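Long-range contacts in F-actin-capping protein subunit alpha (Plasmodium berghei, PDB 7A0H), which probably binds the fast-growing barbed ends of actin filaments without needing calcium and blocks subunit exchange there, working as an atypical homodimer: residues N53-I58 / I69-K75; L176-D180 / S191-S195. All coordinates share one frame; numbering follows the deposited sequence.

Contact 1 of 2, residues N53-I58 / I69-K75; sequences NEDNYI and IICKESK
The Tyr57 ring meets Cys71 obliquely, CE1 lying 3.3 Å from Cys71 CB, and this forms the tight half of the contact. Cys71 SG, placed between its own backbone N and carbonyl carbon (chi1 54°), makes an oblique sulfur-aromatic approach to the same ring, 4.7 Å from its centroid. Close by, the backbones nearly touch: Cys71 CA points its hydrogen at Glu54 O (3.4 Å), and Ile70 N donates to Ile58 O in an almost straight bond of 2.9 Å. Glu54 CG rests on the CG2 branch of Ile70 at 3.5 Å. Phe174 and Leu176 of strand 170-183 also pack on the Tyr57 ring.

The outer side is looser and polar. Lys75, bent at chi3 and chi4, runs across the extended Glu54 at about a right angle, and its NZ forms a salt bridge of 3.2 Å with Glu54 OE2, the oxygen that also bonds Tyr80 OH. Tyr57 OH gives a long bond to Glu73 OE1 (3.3 Å), the ring and carboxylate planes nearly parallel (11° apart). A water accepts a hydrogen bond from Lys72 N and donates one to Glu54 O (2.6 Å from the water oxygen). With both Lys75 and Tyr80 at OE2, the Glu54 carboxylate is probably stabilised as the anion, tying the end of helix 39-55 to strands 75-76 and 79-82.

Contact 2 of 2, residues L176-D180 / S191-S195; sequences LICCD and SWRSS
Arg193 reaches across to Asp180 and grips its carboxylate end-on, one nitrogen to each oxygen. NH2 meets OD2 of Asp180 at 2.9 Å, nearly straight and on the syn side, whereas NH1 comes to OD1 of Asp180 at 2.8 Å from above the carboxylate plane, the two planes standing 47° apart. The bend at chi2 (-55°) turns the Arg193 chain along the sheet toward Asp180, and NH1 also donates to Trp192 O (3.1 Å). The remaining nitrogen, NE, bonds Tyr57 O, so every guanidinium nitrogen has an acceptor.

Van der Waals contacts share this face: Cys178 CB sits over the guanidinium centre, 3.5 Å above its plane, and at the far end of the pair Leu176 CD1 touches Ser195 CB at 3.7 Å. The other face of the sheet carries Ile177, Cys179, Trp192 and Ser194. Ile177 packs there on helix 112-131, Trp192 on Val261 of helix 243-266, and Pro285 of the second subunit rests on Cys179 and Trp192. Cys179 is the partner of Cys158 in a disulfide that joins this strand to strand 154-167.

Backbone bonds supply the frame. Ile177 and Ser194 exchange two, each 2.9 Å, and Cys179 and Trp192 exchange two more; Trp192 O, already an acceptor for Arg193 NH1, also takes Cys179 N. CA hydrogens of Leu176, Cys178, Ser191 and Arg193, in the non-hydrogen-bonded pairs, point at the same carbonyls. This is the regular register of an antiparallel beta hairpin, here strands 170-183 and 187-200 within the five-stranded meander of the capping protein subunit.

Contact 1 closes before contact 2 opens along the chain, and their centres lie about 11 Å apart. Contact 1 joins the end of helix 39-55 to the turn following strand 66-70, whereas contact 2 lies in the interior of the five-stranded antiparallel sheet. They meet directly: the hydrogen bond between Arg193 NE and Tyr57 O spans 2.7 Å, and Leu176 CD2 packs against Ile69 CG2. The loop after helix 39-55 and the hairpin 58-70 thereby rest on the sheet face that bears Leu176, Cys178 and Arg193, while helices 112-131 and 243-266 pack on the other face, making the sheet the layer between them.

Contact 1 of 2, residues N53-I58 / I69-K75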
loop_
_atom_site.group_PDB
_atom_site.type_symbol
_atom_site.label_atom_id
_atom_site.label_comp_id
_atom_site.label_asym_id
_atom_site.label_seq_id
_atom_site.Cartn_x
_atom_site.Cartn_y
_atom_site.Cartn_z
ATOM N N ASN A 53 5.110 17.043 -1.112
ATOM C CA ASN A 53 4.232 17.901 -0.323
ATOM C C ASN A 53 3.293 18.677 -1.235
ATOM O O ASN A 53 2.123 18.880 -0.932
ATOM C CB ASN A 53 5.055 18.908 0.508
ATOM C CG ASN A 53 5.562 18.331 1.808
ATOM O OD1 ASN A 53 5.300 17.172 2.105
ATOM N ND2 ASN A 53 6.327 19.127 2.584
ATOM N N GLU A 54 3.805 19.142 -2.342
ATOM C CA GLU A 54 2.958 19.905 -3.231
ATOM C C GLU A 54 1.901 19.010 -3.823
ATOM O O GLU A 54 0.727 19.409 -3.899
ATOM C CB GLU A 54 3.826 20.575 -4.286
ATOM C CG GLU A 54 4.714 21.632 -3.616
ATOM C CD GLU A 54 5.783 22.174 -4.544
ATOM O OE1 GLU A 54 5.884 21.673 -5.685
ATOM O OE2 GLU A 54 6.481 23.138 -4.152
ATOM N N ASP A 55 2.285 17.775 -4.190
ATOM C CA ASP A 55 1.353 16.829 -4.773
ATOM C C ASP A 55 0.224 16.452 -3.824
ATOM O O ASP A 55 -0.742 15.812 -4.247
ATOM C CB ASP A 55 2.085 15.585 -5.239
ATOM C CG ASP A 55 2.904 15.870 -6.457
ATOM O OD1 ASP A 55 2.834 17.036 -6.914
ATOM O OD2 ASP A 55 3.573 14.968 -6.975
ATOM N N ASN A 56 0.368 16.702 -2.531
ATOM C CA ASN A 56 -0.621 16.197 -1.596
ATOM C C ASN A 56 -1.265 17.316 -0.816
ATOM O O ASN A 56 -1.914 17.043 0.202
ATOM C CB ASN A 56 -0.001 15.180 -0.652
ATOM C CG ASN A 56 0.274 13.855 -1.352
ATOM O OD1 ASN A 56 -0.681 13.138 -1.728
ATOM N ND2 ASN A 56 1.560 13.561 -1.604
ATOM N N TYR A 57 -1.104 18.575 -1.241
ATOM C CA TYR A 57 -1.851 19.644 -0.601
ATOM C C TYR A 57 -1.678 19.496 0.894
ATOM O O TYR A 57 -2.663 19.460 1.642
ATOM C CB TYR A 57 -3.356 19.621 -0.968
ATOM C CG TYR A 57 -3.550 19.838 -2.444
ATOM C CD1 TYR A 57 -3.633 21.110 -2.980
ATOM C CD2 TYR A 57 -3.593 18.772 -3.288
ATOM C CE1 TYR A 57 -3.718 21.297 -4.343
ATOM C CE2 TYR A 57 -3.706 18.948 -4.642
ATOM C CZ TYR A 57 -3.797 20.202 -5.155
ATOM O OH TYR A 57 -3.892 20.363 -6.486
ATOM N N ILE A 58 -0.425 19.362 1.302
ATOM C CA ILE A 58 -0.018 19.261 2.699
ATOM C C ILE A 58 -0.302 20.588 3.390
ATOM O O ILE A 58 0.016 21.668 2.875
ATOM C CB ILE A 58 1.488 18.913 2.779
ATOM C CG1 ILE A 58 1.775 17.435 2.448
ATOM C CG2 ILE A 58 2.149 19.294 4.120
ATOM C CD1 ILE A 58 0.838 16.528 3.054
ATOM N N ILE A 69 -0.887 26.193 2.776
ATOM C CA ILE A 69 -1.169 24.970 2.042
ATOM C C ILE A 69 -0.162 24.847 0.922
ATOM O O ILE A 69 -0.023 25.763 0.103
ATOM C CB ILE A 69 -2.583 24.934 1.495
ATOM C CG1 ILE A 69 -3.604 25.395 2.537
ATOM C CG2 ILE A 69 -2.876 23.515 1.088
ATOM C CD1 ILE A 69 -4.954 25.299 1.978
ATOM N N ILE A 70 0.518 23.704 0.869
ATOM C CA ILE A 70 1.587 23.502 -0.061
ATOM C C ILE A 70 1.052 22.823 -1.282
ATOM O O ILE A 70 0.597 21.688 -1.179
ATOM C CB ILE A 70 2.687 22.609 0.528
ATOM C CG1 ILE A 70 3.158 22.997 1.924
ATOM C CG2 ILE A 70 3.840 22.637 -0.379
ATOM C CD1 ILE A 70 3.638 24.397 2.011
ATOM N N CYS A 71 1.187 23.443 -2.453
ATOM C CA CYS A 71 0.761 22.784 -3.690
ATOM C C CYS A 71 1.222 23.677 -4.827
ATOM O O CYS A 71 1.586 24.831 -4.583
ATOM C CB CYS A 71 -0.773 22.630 -3.743
ATOM S SG CYS A 71 -1.633 24.268 -3.498
ATOM N N LYS A 72 1.048 23.201 -6.075
ATOM C CA LYS A 72 1.439 24.026 -7.219
ATOM C C LYS A 72 0.853 25.411 -7.120
ATOM O O LYS A 72 1.540 26.416 -7.313
ATOM C CB LYS A 72 0.925 23.455 -8.531
ATOM C CG LYS A 72 1.354 22.120 -8.907
ATOM C CD LYS A 72 0.559 21.684 -10.114
ATOM C CE LYS A 72 1.010 20.293 -10.541
ATOM N NZ LYS A 72 0.253 19.844 -11.729
ATOM N N GLU A 73 -0.467 25.461 -6.898
ATOM C CA GLU A 73 -1.250 26.688 -7.019
ATOM C C GLU A 73 -0.820 27.731 -5.991
ATOM O O GLU A 73 -0.978 28.944 -6.222
ATOM C CB GLU A 73 -2.741 26.294 -6.898
ATOM C CG GLU A 73 -3.245 25.553 -8.154
ATOM C CD GLU A 73 -3.112 23.993 -8.138
ATOM O OE1 GLU A 73 -2.772 23.352 -7.107
ATOM O OE2 GLU A 73 -3.340 23.392 -9.220
ATOM N N SER A 74 -0.298 27.307 -4.840
ATOM C CA SER A 74 0.165 28.320 -3.916
ATOM C C SER A 74 1.605 28.739 -4.187
ATOM O O SER A 74 2.011 29.769 -3.655
ATOM C CB SER A 74 0.055 27.848 -2.457
ATOM O OG SER A 74 0.789 26.644 -2.194
ATOM N N LYS A 75 2.334 28.026 -5.070
ATOM C CA LYS A 75 3.758 28.255 -5.212
ATOM C C LYS A 75 3.994 29.668 -5.678
ATOM O O LYS A 75 3.386 30.134 -6.641
ATOM C CB LYS A 75 4.446 27.321 -6.232
ATOM C CG LYS A 75 4.501 25.839 -5.916
ATOM C CD LYS A 75 5.409 25.095 -6.904
ATOM C CE LYS A 75 6.894 25.603 -6.911
ATOM N NZ LYS A 75 7.544 25.783 -5.573
HETATM O O HOH W 1 0.013 20.345 -6.164
#

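Contact 2 of 2, residues L176-D180 / S191-S195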
loop_
_atom_site.group_PDB
_atom_site.type_symbol
_atom_site.label_atom_id
_atom_site.label_comp_id
_atom_site.label_asym_id
_atom_site.label_seq_id
_atom_site.Cartn_x
_atom_site.Cartn_y
_atom_site.Cartn_z
ATOM N N LEU A 176 -10.092 25.392 -2.812
ATOM C CA LEU A 176 -9.501 24.205 -2.192
ATOM C C LEU A 176 -9.930 24.034 -0.743
ATOM O O LEU A 176 -9.878 24.986 0.089
ATOM C CB LEU A 176 -7.969 24.311 -2.222
ATOM C CG LEU A 176 -7.083 23.200 -1.582
ATOM C CD1 LEU A 176 -7.243 21.897 -2.344
ATOM C CD2 LEU A 176 -5.569 23.682 -1.638
ATOM N N ILE A 177 -10.374 22.807 -0.458
ATOM C CA ILE A 177 -10.733 22.410 0.910
ATOM C C ILE A 177 -9.847 21.219 1.343
ATOM O O ILE A 177 -9.747 20.227 0.608
ATOM C CB ILE A 177 -12.201 21.998 1.048
ATOM C CG1 ILE A 177 -13.141 23.095 0.551
ATOM C CG2 ILE A 177 -12.513 21.684 2.544
ATOM C CD1 ILE A 177 -14.762 22.615 0.503
ATOM N N CYS A 178 -9.392 21.289 2.577
ATOM C CA CYS A 178 -8.538 20.216 3.131
ATOM C C CYS A 178 -8.981 19.810 4.511
ATOM O O CYS A 178 -9.175 20.676 5.410
ATOM C CB CYS A 178 -7.039 20.705 3.276
ATOM S SG CYS A 178 -6.374 21.379 1.822
ATOM N N CYS A 179 -9.112 18.492 4.730
ATOM C CA CYS A 179 -9.281 17.992 6.101
ATOM C C CYS A 179 -8.385 16.767 6.296
ATOM O O CYS A 179 -8.259 15.902 5.419
ATOM C CB CYS A 179 -10.782 17.679 6.477
ATOM S SG CYS A 179 -11.945 19.175 6.736
ATOM N N ASP A 180 -7.769 16.725 7.468
ATOM C CA ASP A 180 -6.849 15.692 7.903
ATOM C C ASP A 180 -7.291 15.256 9.290
ATOM O O ASP A 180 -7.525 16.101 10.176
ATOM C CB ASP A 180 -5.390 16.195 7.960
ATOM C CG ASP A 180 -4.771 16.387 6.570
ATOM O OD1 ASP A 180 -4.884 15.572 5.631
ATOM O OD2 ASP A 180 -4.157 17.423 6.431
ATOM N N SER A 191 -6.783 11.761 4.809
ATOM C CA SER A 191 -6.907 13.072 4.183
ATOM C C SER A 191 -8.110 13.170 3.230
ATOM O O SER A 191 -8.382 12.261 2.433
ATOM C CB SER A 191 -5.670 13.381 3.404
ATOM O OG SER A 191 -5.573 12.359 2.410
ATOM N N TRP A 192 -8.798 14.293 3.331
ATOM C CA TRP A 192 -9.783 14.778 2.371
ATOM C C TRP A 192 -9.229 16.039 1.733
ATOM O O TRP A 192 -8.844 16.990 2.429
ATOM C CB TRP A 192 -11.110 15.043 3.071
ATOM C CG TRP A 192 -12.242 15.718 2.272
ATOM C CD1 TRP A 192 -12.442 17.063 2.114
ATOM C CD2 TRP A 192 -13.299 15.081 1.572
ATOM N NE1 TRP A 192 -13.542 17.300 1.378
ATOM C CE2 TRP A 192 -14.113 16.112 1.023
ATOM C CE3 TRP A 192 -13.663 13.744 1.372
ATOM C CZ2 TRP A 192 -15.256 15.850 0.264
ATOM C CZ3 TRP A 192 -14.821 13.474 0.637
ATOM C CH2 TRP A 192 -15.600 14.537 0.083
ATOM N N ARG A 193 -9.163 16.017 0.416
ATOM C CA ARG A 193 -8.694 17.112 -0.419
ATOM C C ARG A 193 -9.701 17.336 -1.570
ATOM O O ARG A 193 -9.909 16.452 -2.419
ATOM C CB ARG A 193 -7.288 16.781 -0.976
ATOM C CG ARG A 193 -6.149 16.733 0.063
ATOM C CD ARG A 193 -6.129 17.942 0.761
ATOM N NE ARG A 193 -5.060 18.159 1.676
ATOM C CZ ARG A 193 -5.005 17.784 2.939
ATOM N NH1 ARG A 193 -5.964 17.092 3.486
ATOM N NH2 ARG A 193 -3.925 18.123 3.664
ATOM N N SER A 194 -10.297 18.520 -1.627
ATOM C CA SER A 194 -11.337 18.835 -2.629
ATOM C C SER A 194 -10.930 20.099 -3.377
ATOM O O SER A 194 -10.845 21.195 -2.782
ATOM C CB SER A 194 -12.718 19.014 -1.966
ATOM O OG SER A 194 -13.699 19.392 -2.940
ATOM N N SER A 195 -10.655 19.969 -4.649
ATOM C CA SER A 195 -10.016 21.068 -5.332
ATOM C C SER A 195 -10.740 21.422 -6.611
ATOM O O SER A 195 -11.196 20.526 -7.346
ATOM C CB SER A 195 -8.445 20.728 -5.612
ATOM O OG SER A 195 -8.350 19.564 -6.408
#